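Local coordinates for penaeus monodon metallodensovirus major capsid protein (Penaeus monodon metallodensovirus, PDB 6WH7) that builds the capsid of a shrimp densovirus, sixty copies assembling into the shell that probably encloses its DNA genome, at residues Y110-A115 / F299-W304; C116-P121 / G227-S232; G235-P240 / Q328-L333. All blocks are in the same frame, centred on the assembly; numbering follows the deposited sequence.

Overall arrangement
The three contacts form a path from the jelly-roll sheet into the surrounding loops. Interaction 1 sets helix 108-113 and its exit against strand 287-302, and interaction 2 joins strand 118-135, the neighbour of 287-302 in the same antiparallel sheet, to the short strand 229-230. Their centres are about 7 Å apart, and a salt bridge between Arg120 and Glu300 connects them. Interaction 3 pairs two loops, its centre about 11 Å from that of interaction 2, which it touches where Trp229 O meets Gln328 N. Along the chain interaction 2 falls within the span of interaction 1, whereas the segments of interactions 1 and 3 alternate. Chain parts far apart in sequence thus meet beside the sheet.

Interaction 1 (Y110-A115 / F299-W304)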
ATOM      1  N   TYR A 110     -30.530  17.525 -90.496  1.00 16.73           N
ATOM      2  CA  TYR A 110     -29.536  17.029 -91.429  1.00 16.73           C
ATOM      3  C   TYR A 110     -29.172  18.083 -92.459  1.00 16.73           C
ATOM      4  O   TYR A 110     -27.991  18.277 -92.755  1.00 16.73           O
ATOM      5  CB  TYR A 110     -30.022  15.769 -92.125  1.00 16.94           C
ATOM      6  CG  TYR A 110     -28.945  15.225 -93.007  1.00 16.94           C
ATOM      7  CD1 TYR A 110     -27.883  14.541 -92.458  1.00 16.94           C
ATOM      8  CD2 TYR A 110     -28.961  15.430 -94.372  1.00 16.94           C
ATOM      9  CE1 TYR A 110     -26.884  14.059 -93.232  1.00 16.94           C
ATOM     10  CE2 TYR A 110     -27.960  14.947 -95.161  1.00 16.94           C
ATOM     11  CZ  TYR A 110     -26.924  14.262 -94.580  1.00 16.94           C
ATOM     12  OH  TYR A 110     -25.908  13.760 -95.335  1.00 16.94           O
ATOM     13  N   SER A 111     -30.168  18.766 -93.022  1.00 17.65           N
ATOM     14  CA  SER A 111     -29.889  19.854 -93.948  1.00 17.65           C
ATOM     15  C   SER A 111     -28.988  20.898 -93.323  1.00 17.65           C
ATOM     16  O   SER A 111     -28.313  21.640 -94.042  1.00 17.65           O
ATOM     17  CB  SER A 111     -31.192  20.497 -94.405  1.00 19.99           C
ATOM     18  OG  SER A 111     -31.981  19.563 -95.119  1.00 19.99           O
ATOM     19  N   MET A 112     -28.977  20.975 -92.000  1.00 17.62           N
ATOM     20  CA  MET A 112     -28.054  21.840 -91.291  1.00 17.62           C
ATOM     21  C   MET A 112     -26.665  21.232 -91.175  1.00 17.62           C
ATOM     22  O   MET A 112     -25.666  21.941 -91.321  1.00 17.62           O
ATOM     23  CB  MET A 112     -28.605  22.142 -89.913  1.00 20.70           C
ATOM     24  CG  MET A 112     -27.577  22.753 -89.056  1.00 20.70           C
ATOM     25  SD  MET A 112     -28.238  23.386 -87.549  1.00 20.70           S
ATOM     26  CE  MET A 112     -26.695  23.622 -86.701  1.00 20.70           C
ATOM     27  N   LEU A 113     -26.578  19.930 -90.897  1.00 16.55           N
ATOM     28  CA  LEU A 113     -25.286  19.256 -90.871  1.00 16.55           C
ATOM     29  C   LEU A 113     -24.501  19.482 -92.148  1.00 16.55           C
ATOM     30  O   LEU A 113     -23.269  19.423 -92.126  1.00 16.55           O
ATOM     31  CB  LEU A 113     -25.477  17.762 -90.661  1.00 14.86           C
ATOM     32  CG  LEU A 113     -26.070  17.337 -89.330  1.00 14.86           C
ATOM     33  CD1 LEU A 113     -26.343  15.866 -89.356  1.00 14.86           C
ATOM     34  CD2 LEU A 113     -25.122  17.674 -88.224  1.00 14.86           C
ATOM     35  N   LEU A 114     -25.186  19.725 -93.256  1.00 16.58           N
ATOM     36  CA  LEU A 114     -24.529  20.033 -94.510  1.00 16.58           C
ATOM     37  C   LEU A 114     -24.032  21.466 -94.568  1.00 16.58           C
ATOM     38  O   LEU A 114     -23.225  21.787 -95.444  1.00 16.58           O
ATOM     39  CB  LEU A 114     -25.488  19.757 -95.661  1.00 16.50           C
ATOM     40  CG  LEU A 114     -25.943  18.303 -95.691  1.00 16.50           C
ATOM     41  CD1 LEU A 114     -26.912  18.080 -96.822  1.00 16.50           C
ATOM     42  CD2 LEU A 114     -24.755  17.374 -95.787  1.00 16.50           C
ATOM     43  N   ALA A 115     -24.495  22.326 -93.669  1.00 16.90           N
ATOM     44  CA  ALA A 115     -23.934  23.657 -93.502  1.00 16.90           C
ATOM     45  C   ALA A 115     -22.760  23.675 -92.538  1.00 16.90           C
ATOM     46  O   ALA A 115     -22.081  24.698 -92.428  1.00 16.90           O
ATOM     47  CB  ALA A 115     -25.011  24.626 -93.014  1.00 17.26           C
ATOM     48  N   PHE A 299     -25.788  12.348 -84.641  1.00 12.91           N
ATOM     49  CA  PHE A 299     -24.687  12.930 -85.390  1.00 12.91           C
ATOM     50  C   PHE A 299     -23.765  13.748 -84.506  1.00 12.91           C
ATOM     51  O   PHE A 299     -24.200  14.398 -83.558  1.00 12.91           O
ATOM     52  CB  PHE A 299     -25.203  13.813 -86.516  1.00 12.70           C
ATOM     53  CG  PHE A 299     -25.804  13.062 -87.644  1.00 12.70           C
ATOM     54  CD1 PHE A 299     -25.014  12.602 -88.672  1.00 12.70           C
ATOM     55  CD2 PHE A 299     -27.156  12.827 -87.690  1.00 12.70           C
ATOM     56  CE1 PHE A 299     -25.560  11.926 -89.717  1.00 12.70           C
ATOM     57  CE2 PHE A 299     -27.701  12.153 -88.734  1.00 12.70           C
ATOM     58  CZ  PHE A 299     -26.903  11.701 -89.750  1.00 12.70           C
ATOM     59  N   GLU A 300     -22.481  13.694 -84.818  1.00 12.49           N
ATOM     60  CA  GLU A 300     -21.526  14.690 -84.372  1.00 12.49           C
ATOM     61  C   GLU A 300     -21.222  15.613 -85.534  1.00 12.49           C
ATOM     62  O   GLU A 300     -21.025  15.159 -86.660  1.00 12.49           O
ATOM     63  CB  GLU A 300     -20.231  14.056 -83.877  1.00 13.31           C
ATOM     64  CG  GLU A 300     -20.360  13.308 -82.590  1.00 13.31           C
ATOM     65  CD  GLU A 300     -19.072  12.636 -82.198  1.00 13.31           C
ATOM     66  OE1 GLU A 300     -18.144  12.599 -83.026  1.00 13.31           O
ATOM     67  OE2 GLU A 300     -18.987  12.143 -81.056  1.00 13.31           O
ATOM     68  N   PHE A 301     -21.196  16.908 -85.270  1.00 12.32           N
ATOM     69  CA  PHE A 301     -20.784  17.845 -86.293  1.00 12.32           C
ATOM     70  C   PHE A 301     -19.764  18.807 -85.718  1.00 12.32           C
ATOM     71  O   PHE A 301     -19.534  18.877 -84.512  1.00 12.32           O
ATOM     72  CB  PHE A 301     -21.971  18.592 -86.905  1.00 13.02           C
ATOM     73  CG  PHE A 301     -22.769  19.392 -85.931  1.00 13.02           C
ATOM     74  CD1 PHE A 301     -22.502  20.727 -85.731  1.00 13.02           C
ATOM     75  CD2 PHE A 301     -23.803  18.812 -85.226  1.00 13.02           C
ATOM     76  CE1 PHE A 301     -23.248  21.462 -84.857  1.00 13.02           C
ATOM     77  CE2 PHE A 301     -24.545  19.544 -84.344  1.00 13.02           C
ATOM     78  CZ  PHE A 301     -24.276  20.868 -84.162  1.00 13.02           C
ATOM     79  N   ARG A 302     -19.132  19.531 -86.626  1.00 13.18           N
ATOM     80  CA  ARG A 302     -17.981  20.348 -86.309  1.00 13.18           C
ATOM     81  C   ARG A 302     -18.029  21.580 -87.195  1.00 13.18           C
ATOM     82  O   ARG A 302     -18.499  21.520 -88.331  1.00 13.18           O
ATOM     83  CB  ARG A 302     -16.706  19.523 -86.485  1.00 13.04           C
ATOM     84  CG  ARG A 302     -15.444  20.283 -86.398  1.00 13.04           C
ATOM     85  CD  ARG A 302     -14.251  19.370 -86.478  1.00 13.04           C
ATOM     86  NE  ARG A 302     -13.936  18.739 -85.207  1.00 13.04           N
ATOM     87  CZ  ARG A 302     -12.948  17.873 -85.039  1.00 13.04           C
ATOM     88  NH1 ARG A 302     -12.209  17.508 -86.068  1.00 13.04           N
ATOM     89  NH2 ARG A 302     -12.703  17.366 -83.848  1.00 13.04           N
ATOM     90  N   LEU A 303     -17.570  22.703 -86.656  1.00 14.29           N
ATOM     91  CA  LEU A 303     -17.789  23.996 -87.277  1.00 14.29           C
ATOM     92  C   LEU A 303     -16.592  24.433 -88.104  1.00 14.29           C
ATOM     93  O   LEU A 303     -15.569  23.756 -88.193  1.00 14.29           O
ATOM     94  CB  LEU A 303     -18.101  25.055 -86.227  1.00 14.51           C
ATOM     95  CG  LEU A 303     -19.350  24.742 -85.428  1.00 14.51           C
ATOM     96  CD1 LEU A 303     -19.697  25.860 -84.508  1.00 14.51           C
ATOM     97  CD2 LEU A 303     -20.436  24.481 -86.348  1.00 14.51           C
ATOM     98  N   TRP A 304     -16.739  25.603 -88.708  1.00 15.26           N
ATOM     99  CA  TRP A 304     -15.772  26.184 -89.617  1.00 15.26           C
ATOM    100  C   TRP A 304     -14.591  26.789 -88.870  1.00 15.26           C
ATOM    101  O   TRP A 304     -14.637  27.032 -87.663  1.00 15.26           O
ATOM    102  CB  TRP A 304     -16.453  27.231 -90.483  1.00 15.51           C
ATOM    103  CG  TRP A 304     -17.510  26.625 -91.311  1.00 15.51           C
ATOM    104  CD1 TRP A 304     -18.836  26.595 -91.041  1.00 15.51           C
ATOM    105  CD2 TRP A 304     -17.331  25.910 -92.532  1.00 15.51           C
ATOM    106  NE1 TRP A 304     -19.503  25.932 -92.029  1.00 15.51           N
ATOM    107  CE2 TRP A 304     -18.598  25.497 -92.958  1.00 15.51           C
ATOM    108  CE3 TRP A 304     -16.222  25.592 -93.312  1.00 15.51           C
ATOM    109  CZ2 TRP A 304     -18.789  24.782 -94.125  1.00 15.51           C
ATOM    110  CZ3 TRP A 304     -16.416  24.884 -94.465  1.00 15.51           C
ATOM    111  CH2 TRP A 304     -17.685  24.487 -94.864  1.00 15.51           C
TER
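The indole NE1 of Trp304 donates to the backbone O of Ala115 at 2.9 Å, with an N-H...O angle of 153°; the oxygen sits at the edge of the indole, near its plane. The bond ties the turn after helix 108-113 to the residues just past strand 287-302, a long strand of the jelly roll expected of a parvoviral capsid protein. The helix packs on the strand, which is flanked in the sheet by 59-75 and 118-135.

Between helix and strand the work is done by Leu113, whose two methyls are shared between two phenylalanines. CD1 lies over one face of the Phe299 ring, 3.5 Å from its centroid, a CH-pi contact displaced toward the CG side, where Leu113 CD1 and Phe299 CG approach to 3.3 Å. CD2 instead meets Phe301 at its CB and at CD2, the latter 3.5 Å from Leu113 CD2. Phe301 has CG between its backbone N and carbonyl carbon (chi1 60°), and its side chain crosses that of Leu113 at about a right angle. Tyr110 adds to the apolar layer through CD1, 4.0 Å from Phe299 CZ; the two rings meet obliquely with planes 52° apart, while the Tyr110 hydroxyl is hydrogen-bonded to the backbone N of Tyr234.

The contact also borders a subunit interface. Ala115 packs on Ala115 of a neighbouring subunit, and Trp304 N bonds to Asn109 OD1 of that subunit. Met112 makes a more distant contact within the chain, its CE lying 4.5 Å from Phe301 CZ.

Interaction 2 (C116-P121 / G227-S232); sequences CKAHRP and GFWFGS
Arg120 lays its guanidinium flat on the indole of Trp229, the two groups 26° from parallel, and its CZ stands 3.8 Å from the centroid of the six-membered ring in a cation-pi stack. The side chain leaves the backbone with CG anti to N (chi1 180°) and then bends at chi3. Arg120 NH2 comes to 3.2 Å from Trp229 CZ2 while also forming a salt bridge with Glu300. The carboxylate approaches from the side while the indole lies over the face; together they probably stabilise the charge. Two residues earlier on the same strand, Ala118 CB rests 3.5 Å from Trp229 CB and adds an apolar support to the same tryptophan.

His119 and Phe230 form a single antiparallel hydrogen-bonded pair. The amide of each donates to the carbonyl of the other, with His119 N to Phe230 O and Phe230 N to His119 O both 2.8 Å. The imidazole makes a third bond: His119 NE2 donates to Ser232 O at 2.7 Å, with the oxygen near the ring plane but the donor above the plane of the carbonyl. Phe230 CB lies over a face of that ring as a CH-pi contact, and Pro121 CD meets Phe230 CE2 at 3.5 Å, at the edge of the phenyl ring.

The touching parts run 112° apart, consistent with a single bridge. Either side of His119, Ala118 and Arg120 bond to Arg302 and Glu300 of strand 287-302, and Lys117 and Ala118 opposite Arg302 make a classic beta bulge; strand 229-230 pairs in parallel with 327-328, and Trp229 meets Trp326 of helix 323-326 edge-to-face.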
ATOM      1  N   CYS A 116     -22.530  22.583 -91.825  1.00 16.00           N
ATOM      2  CA  CYS A 116     -21.351  22.420 -90.998  1.00 16.00           C
ATOM      3  C   CYS A 116     -20.139  22.150 -91.873  1.00 16.00           C
ATOM      4  O   CYS A 116     -20.256  21.827 -93.055  1.00 16.00           O
ATOM      5  CB  CYS A 116     -21.542  21.266 -90.025  1.00 17.81           C
ATOM      6  SG  CYS A 116     -22.980  21.429 -88.999  1.00 17.81           S
ATOM      7  N   LYS A 117     -18.954  22.306 -91.290  1.00 14.77           N
ATOM      8  CA  LYS A 117     -17.769  21.891 -92.023  1.00 14.77           C
ATOM      9  C   LYS A 117     -17.721  20.378 -92.159  1.00 14.77           C
ATOM     10  O   LYS A 117     -17.429  19.851 -93.238  1.00 14.77           O
ATOM     11  CB  LYS A 117     -16.502  22.394 -91.349  1.00 15.02           C
ATOM     12  CG  LYS A 117     -15.307  22.104 -92.207  1.00 15.02           C
ATOM     13  CD  LYS A 117     -14.025  22.588 -91.636  1.00 15.02           C
ATOM     14  CE  LYS A 117     -12.908  22.107 -92.515  1.00 15.02           C
ATOM     15  NZ  LYS A 117     -13.045  22.657 -93.886  1.00 15.02           N
ATOM     16  N   ALA A 118     -18.021  19.668 -91.079  1.00 13.36           N
ATOM     17  CA  ALA A 118     -17.947  18.221 -91.040  1.00 13.36           C
ATOM     18  C   ALA A 118     -19.080  17.685 -90.190  1.00 13.36           C
ATOM     19  O   ALA A 118     -19.574  18.364 -89.290  1.00 13.36           O
ATOM     20  CB  ALA A 118     -16.622  17.750 -90.462  1.00 12.91           C
ATOM     21  N   HIS A 119     -19.485  16.455 -90.483  1.00 12.67           N
ATOM     22  CA  HIS A 119     -20.484  15.767 -89.687  1.00 12.67           C
ATOM     23  C   HIS A 119     -20.162  14.288 -89.698  1.00 12.67           C
ATOM     24  O   HIS A 119     -19.518  13.785 -90.618  1.00 12.67           O
ATOM     25  CB  HIS A 119     -21.902  16.008 -90.206  1.00 13.37           C
ATOM     26  CG  HIS A 119     -22.123  15.516 -91.596  1.00 13.37           C
ATOM     27  ND1 HIS A 119     -22.397  14.202 -91.885  1.00 13.37           N
ATOM     28  CD2 HIS A 119     -22.084  16.161 -92.782  1.00 13.37           C
ATOM     29  CE1 HIS A 119     -22.534  14.061 -93.189  1.00 13.37           C
ATOM     30  NE2 HIS A 119     -22.349  15.236 -93.757  1.00 13.37           N
ATOM     31  N   ARG A 120     -20.596  13.599 -88.653  1.00 12.31           N
ATOM     32  CA  ARG A 120     -20.251  12.218 -88.534  1.00 12.31           C
ATOM     33  C   ARG A 120     -21.403  11.452 -87.903  1.00 12.31           C
ATOM     34  O   ARG A 120     -22.016  11.951 -86.954  1.00 12.31           O
ATOM     35  CB  ARG A 120     -18.972  12.119 -87.705  1.00 11.85           C
ATOM     36  CG  ARG A 120     -18.467  10.765 -87.478  1.00 11.85           C
ATOM     37  CD  ARG A 120     -17.088  10.821 -86.902  1.00 11.85           C
ATOM     38  NE  ARG A 120     -16.995  11.503 -85.628  1.00 11.85           N
ATOM     39  CZ  ARG A 120     -15.840  11.845 -85.082  1.00 11.85           C
ATOM     40  NH1 ARG A 120     -14.715  11.556 -85.706  1.00 11.85           N
ATOM     41  NH2 ARG A 120     -15.809  12.462 -83.914  1.00 11.85           N
ATOM     42  N   PRO A 121     -21.710  10.250 -88.395  1.00 12.66           N
ATOM     43  CA  PRO A 121     -22.949   9.582 -87.977  1.00 12.66           C
ATOM     44  C   PRO A 121     -22.954   9.003 -86.573  1.00 12.66           C
ATOM     45  O   PRO A 121     -24.045   8.829 -86.030  1.00 12.66           O
ATOM     46  CB  PRO A 121     -23.109   8.480 -89.026  1.00 12.73           C
ATOM     47  CG  PRO A 121     -22.417   8.997 -90.196  1.00 12.73           C
ATOM     48  CD  PRO A 121     -21.218   9.699 -89.662  1.00 12.73           C
ATOM     49  N   GLY A 227     -12.536   7.381 -87.341  1.00 14.35           N
ATOM     50  CA  GLY A 227     -11.473   8.328 -87.120  1.00 14.35           C
ATOM     51  C   GLY A 227     -11.554   9.551 -87.987  1.00 14.35           C
ATOM     52  O   GLY A 227     -10.654  10.392 -87.963  1.00 14.35           O
ATOM     53  N   PHE A 228     -12.621   9.674 -88.764  1.00 12.59           N
ATOM     54  CA  PHE A 228     -12.739  10.701 -89.777  1.00 12.59           C
ATOM     55  C   PHE A 228     -14.163  11.225 -89.769  1.00 12.59           C
ATOM     56  O   PHE A 228     -15.039  10.691 -89.092  1.00 12.59           O
ATOM     57  CB  PHE A 228     -12.365  10.167 -91.156  1.00 12.62           C
ATOM     58  CG  PHE A 228     -13.261   9.080 -91.638  1.00 12.62           C
ATOM     59  CD1 PHE A 228     -14.328   9.361 -92.453  1.00 12.62           C
ATOM     60  CD2 PHE A 228     -13.057   7.784 -91.246  1.00 12.62           C
ATOM     61  CE1 PHE A 228     -15.139   8.371 -92.891  1.00 12.62           C
ATOM     62  CE2 PHE A 228     -13.878   6.793 -91.677  1.00 12.62           C
ATOM     63  CZ  PHE A 228     -14.922   7.088 -92.500  1.00 12.62           C
ATOM     64  N   TRP A 229     -14.380  12.283 -90.526  1.00 12.31           N
ATOM     65  CA  TRP A 229     -15.654  12.968 -90.620  1.00 12.31           C
ATOM     66  C   TRP A 229     -16.147  12.900 -92.056  1.00 12.31           C
ATOM     67  O   TRP A 229     -15.481  12.363 -92.935  1.00 12.31           O
ATOM     68  CB  TRP A 229     -15.488  14.410 -90.159  1.00 11.49           C
ATOM     69  CG  TRP A 229     -15.135  14.512 -88.732  1.00 11.49           C
ATOM     70  CD1 TRP A 229     -13.919  14.287 -88.184  1.00 11.49           C
ATOM     71  CD2 TRP A 229     -15.971  14.967 -87.674  1.00 11.49           C
ATOM     72  NE1 TRP A 229     -13.955  14.510 -86.840  1.00 11.49           N
ATOM     73  CE2 TRP A 229     -15.206  14.941 -86.502  1.00 11.49           C
ATOM     74  CE3 TRP A 229     -17.298  15.376 -87.599  1.00 11.49           C
ATOM     75  CZ2 TRP A 229     -15.721  15.308 -85.275  1.00 11.49           C
ATOM     76  CZ3 TRP A 229     -17.804  15.736 -86.386  1.00 11.49           C
ATOM     77  CH2 TRP A 229     -17.023  15.702 -85.239  1.00 11.49           C
ATOM     78  N   PHE A 230     -17.325  13.456 -92.294  1.00 13.19           N
ATOM     79  CA  PHE A 230     -17.892  13.540 -93.629  1.00 13.19           C
ATOM     80  C   PHE A 230     -18.230  14.985 -93.941  1.00 13.19           C
ATOM     81  O   PHE A 230     -18.685  15.725 -93.069  1.00 13.19           O
ATOM     82  CB  PHE A 230     -19.137  12.676 -93.766  1.00 12.60           C
ATOM     83  CG  PHE A 230     -18.876  11.219 -93.605  1.00 12.60           C
ATOM     84  CD1 PHE A 230     -18.361  10.483 -94.644  1.00 12.60           C
ATOM     85  CD2 PHE A 230     -19.157  10.582 -92.422  1.00 12.60           C
ATOM     86  CE1 PHE A 230     -18.120   9.153 -94.500  1.00 12.60           C
ATOM     87  CE2 PHE A 230     -18.919   9.247 -92.280  1.00 12.60           C
ATOM     88  CZ  PHE A 230     -18.405   8.533 -93.321  1.00 12.60           C
ATOM     89  N   GLY A 231     -17.979  15.388 -95.177  1.00 14.90           N
ATOM     90  CA  GLY A 231     -18.264  16.745 -95.580  1.00 14.90           C
ATOM     91  C   GLY A 231     -19.430  16.900 -96.527  1.00 14.90           C
ATOM     92  O   GLY A 231     -19.782  18.022 -96.893  1.00 14.90           O
ATOM     93  N   SER A 232     -20.041  15.795 -96.935  1.00 16.24           N
ATOM     94  CA  SER A 232     -21.083  15.823 -97.948  1.00 16.24           C
ATOM     95  C   SER A 232     -22.290  15.045 -97.449  1.00 16.24           C
ATOM     96  O   SER A 232     -22.303  14.523 -96.334  1.00 16.24           O
ATOM     97  CB  SER A 232     -20.572  15.252 -99.273  1.00 18.00           C
ATOM     98  OG  SER A 232     -21.593  15.258-100.251  1.00 18.00           O
TER

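Interaction 3 (G235-P240 / Q328-L333)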
ATOM      1  N   GLY A 235     -26.452  10.405 -99.255  1.00 17.41           N
ATOM      2  CA  GLY A 235     -26.799  10.103-100.628  1.00 17.41           C
ATOM      3  C   GLY A 235     -26.983   8.632-100.928  1.00 17.41           C
ATOM      4  O   GLY A 235     -26.223   8.073-101.720  1.00 17.41           O
ATOM      5  N   ASN A 236     -27.946   7.999-100.264  1.00 16.38           N
ATOM      6  CA  ASN A 236     -28.211   6.555-100.342  1.00 16.38           C
ATOM      7  C   ASN A 236     -26.929   5.739-100.189  1.00 16.38           C
ATOM      8  O   ASN A 236     -26.631   4.825-100.953  1.00 16.38           O
ATOM      9  CB  ASN A 236     -29.026   6.165-101.595  1.00 17.47           C
ATOM     10  CG  ASN A 236     -28.314   6.397-102.917  1.00 17.47           C
ATOM     11  OD1 ASN A 236     -27.126   6.163-103.069  1.00 17.47           O
ATOM     12  ND2 ASN A 236     -29.076   6.843-103.901  1.00 17.47           N
ATOM     13  N   ALA A 237     -26.197   6.062 -99.137  1.00 15.26           N
ATOM     14  CA  ALA A 237     -25.074   5.284 -98.658  1.00 15.26           C
ATOM     15  C   ALA A 237     -25.508   4.448 -97.466  1.00 15.26           C
ATOM     16  O   ALA A 237     -26.399   4.835 -96.710  1.00 15.26           O
ATOM     17  CB  ALA A 237     -23.916   6.191 -98.252  1.00 14.60           C
ATOM     18  N   TYR A 238     -24.889   3.285 -97.317  1.00 13.69           N
ATOM     19  CA  TYR A 238     -25.010   2.561 -96.067  1.00 13.69           C
ATOM     20  C   TYR A 238     -24.383   3.385 -94.955  1.00 13.69           C
ATOM     21  O   TYR A 238     -23.598   4.301 -95.203  1.00 13.69           O
ATOM     22  CB  TYR A 238     -24.309   1.210 -96.139  1.00 14.37           C
ATOM     23  CG  TYR A 238     -24.883   0.231 -97.119  1.00 14.37           C
ATOM     24  CD1 TYR A 238     -25.952  -0.573 -96.774  1.00 14.37           C
ATOM     25  CD2 TYR A 238     -24.328   0.073 -98.371  1.00 14.37           C
ATOM     26  CE1 TYR A 238     -26.467  -1.479 -97.654  1.00 14.37           C
ATOM     27  CE2 TYR A 238     -24.839  -0.835 -99.255  1.00 14.37           C
ATOM     28  CZ  TYR A 238     -25.910  -1.608 -98.891  1.00 14.37           C
ATOM     29  OH  TYR A 238     -26.432  -2.514 -99.772  1.00 14.37           O
ATOM     30  N   VAL A 239     -24.740   3.071 -93.716  1.00 13.03           N
ATOM     31  CA  VAL A 239     -24.079   3.768 -92.622  1.00 13.03           C
ATOM     32  C   VAL A 239     -22.643   3.276 -92.723  1.00 13.03           C
ATOM     33  O   VAL A 239     -22.420   2.148 -93.182  1.00 13.03           O
ATOM     34  CB  VAL A 239     -24.678   3.462 -91.240  1.00 12.66           C
ATOM     35  CG1 VAL A 239     -26.191   3.295 -91.290  1.00 12.66           C
ATOM     36  CG2 VAL A 239     -23.932   2.367 -90.546  1.00 12.66           C
ATOM     37  N   PRO A 240     -21.650   4.076 -92.358  1.00 13.07           N
ATOM     38  CA  PRO A 240     -20.261   3.646 -92.537  1.00 13.07           C
ATOM     39  C   PRO A 240     -19.987   2.306 -91.871  1.00 13.07           C
ATOM     40  O   PRO A 240     -20.255   2.111 -90.687  1.00 13.07           O
ATOM     41  CB  PRO A 240     -19.474   4.778 -91.884  1.00 12.86           C
ATOM     42  CG  PRO A 240     -20.349   5.954 -92.055  1.00 12.86           C
ATOM     43  CD  PRO A 240     -21.741   5.473 -91.920  1.00 12.86           C
ATOM     44  N   GLN A 328     -14.092  13.018 -95.357  1.00 13.13           N
ATOM     45  CA  GLN A 328     -14.195  11.941 -96.325  1.00 13.13           C
ATOM     46  C   GLN A 328     -15.581  11.927 -96.942  1.00 13.13           C
ATOM     47  O   GLN A 328     -16.543  12.430 -96.362  1.00 13.13           O
ATOM     48  CB  GLN A 328     -13.895  10.595 -95.669  1.00 14.22           C
ATOM     49  CG  GLN A 328     -12.510  10.542 -95.070  1.00 14.22           C
ATOM     50  CD  GLN A 328     -11.445  10.758 -96.095  1.00 14.22           C
ATOM     51  OE1 GLN A 328     -11.457  10.134 -97.142  1.00 14.22           O
ATOM     52  NE2 GLN A 328     -10.546  11.688 -95.831  1.00 14.22           N
ATOM     53  N   SER A 329     -15.666  11.383 -98.148  1.00 14.07           N
ATOM     54  CA  SER A 329     -16.950  11.061 -98.739  1.00 14.07           C
ATOM     55  C   SER A 329     -17.473   9.749 -98.166  1.00 14.07           C
ATOM     56  O   SER A 329     -16.725   8.946 -97.607  1.00 14.07           O
ATOM     57  CB  SER A 329     -16.839  11.001-100.262  1.00 14.51           C
ATOM     58  OG  SER A 329     -15.934  10.005-100.688  1.00 14.51           O
ATOM     59  N   TYR A 330     -18.781   9.551 -98.275  1.00 14.34           N
ATOM     60  CA  TYR A 330     -19.387   8.331 -97.759  1.00 14.34           C
ATOM     61  C   TYR A 330     -18.954   7.106 -98.551  1.00 14.34           C
ATOM     62  O   TYR A 330     -18.888   7.124 -99.781  1.00 14.34           O
ATOM     63  CB  TYR A 330     -20.904   8.452 -97.741  1.00 13.79           C
ATOM     64  CG  TYR A 330     -21.412   9.182 -96.532  1.00 13.79           C
ATOM     65  CD1 TYR A 330     -21.716   8.490 -95.377  1.00 13.79           C
ATOM     66  CD2 TYR A 330     -21.557  10.553 -96.525  1.00 13.79           C
ATOM     67  CE1 TYR A 330     -22.174   9.130 -94.262  1.00 13.79           C
ATOM     68  CE2 TYR A 330     -22.016  11.208 -95.403  1.00 13.79           C
ATOM     69  CZ  TYR A 330     -22.324  10.486 -94.274  1.00 13.79           C
ATOM     70  OH  TYR A 330     -22.779  11.109 -93.142  1.00 13.79           O
ATOM     71  N   GLY A 331     -18.671   6.032 -97.821  1.00 15.38           N
ATOM     72  CA  GLY A 331     -17.922   4.915 -98.347  1.00 15.38           C
ATOM     73  C   GLY A 331     -18.576   4.071 -99.410  1.00 15.38           C
ATOM     74  O   GLY A 331     -18.047   3.934-100.517  1.00 15.38           O
ATOM     75  N   SER A 332     -19.719   3.495 -99.094  1.00 15.07           N
ATOM     76  CA  SER A 332     -20.351   2.542 -99.983  1.00 15.07           C
ATOM     77  C   SER A 332     -21.831   2.843-100.044  1.00 15.07           C
ATOM     78  O   SER A 332     -22.441   3.217 -99.042  1.00 15.07           O
ATOM     79  CB  SER A 332     -20.133   1.120 -99.519  1.00 15.04           C
ATOM     80  OG  SER A 332     -20.770   0.920 -98.282  1.00 15.04           O
ATOM     81  N   LEU A 333     -22.395   2.679-101.225  1.00 15.43           N
ATOM     82  CA  LEU A 333     -23.759   3.072-101.495  1.00 15.43           C
ATOM     83  C   LEU A 333     -24.629   1.834-101.582  1.00 15.43           C
ATOM     84  O   LEU A 333     -24.182   0.773-102.023  1.00 15.43           O
ATOM     85  CB  LEU A 333     -23.846   3.850-102.803  1.00 15.23           C
ATOM     86  CG  LEU A 333     -22.935   5.063-102.912  1.00 15.23           C
ATOM     87  CD1 LEU A 333     -23.124   5.716-104.257  1.00 15.23           C
ATOM     88  CD2 LEU A 333     -23.169   6.033-101.790  1.00 15.23           C
TER
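Ala237 and Leu333 meet side by side, and the methyl of the alanine becomes the point on which two larger side chains converge. Leu333 CD2 approaches Ala237 CB to 3.6 Å, and Tyr330 CB reaches the same methyl at 3.8 Å. The CG of Leu333 is set beside its backbone N, anti to the carbonyl carbon (chi1 -55°), and the CD2 it carries also comes to 3.7 Å from Gly235 O. The backbone of Asn236 meets the same residue, with Asn236 O 3.4 Å from Leu333 CA.

The two tyrosines are used differently. The Tyr238 ring reaches the partner backbone by its CD2-CE2 side: Tyr238 CD2 and Ser332 OG are 3.7 Å apart, and Tyr238 CE2 comes to 3.3 Å from Leu333 O. The ring meets both obliquely. Its own hydroxyl is bonded beyond the pair to Gln345 N, so the ring is held at its far end as well as at its root. Tyr330 points its CB toward the opposite segment, and its ring continues to Pro240, with Pro240 CG 4.3 Å from Tyr330 CE1. The same ring stacks on Phe230, which leads to interaction 2, and touches Met88 of helix 88-92.

Backbone pairing accompanies the side-chain packing. Tyr238 N donates to Ser332 O at 3.0 Å, with an N-H...O angle of 140°, and next to it Ala237 and Leu333 form a single bridge. A further backbone bond between Asn236 and Val334 continues the pairing just past the segment. Gly235 and Asn236 both adopt positive phi, turning the chain into the extended run that follows. This is an isolated backbone bridge between two irregular loops, consistent with the long surface-loop insertions known in parvoviral jelly-roll capsid proteins.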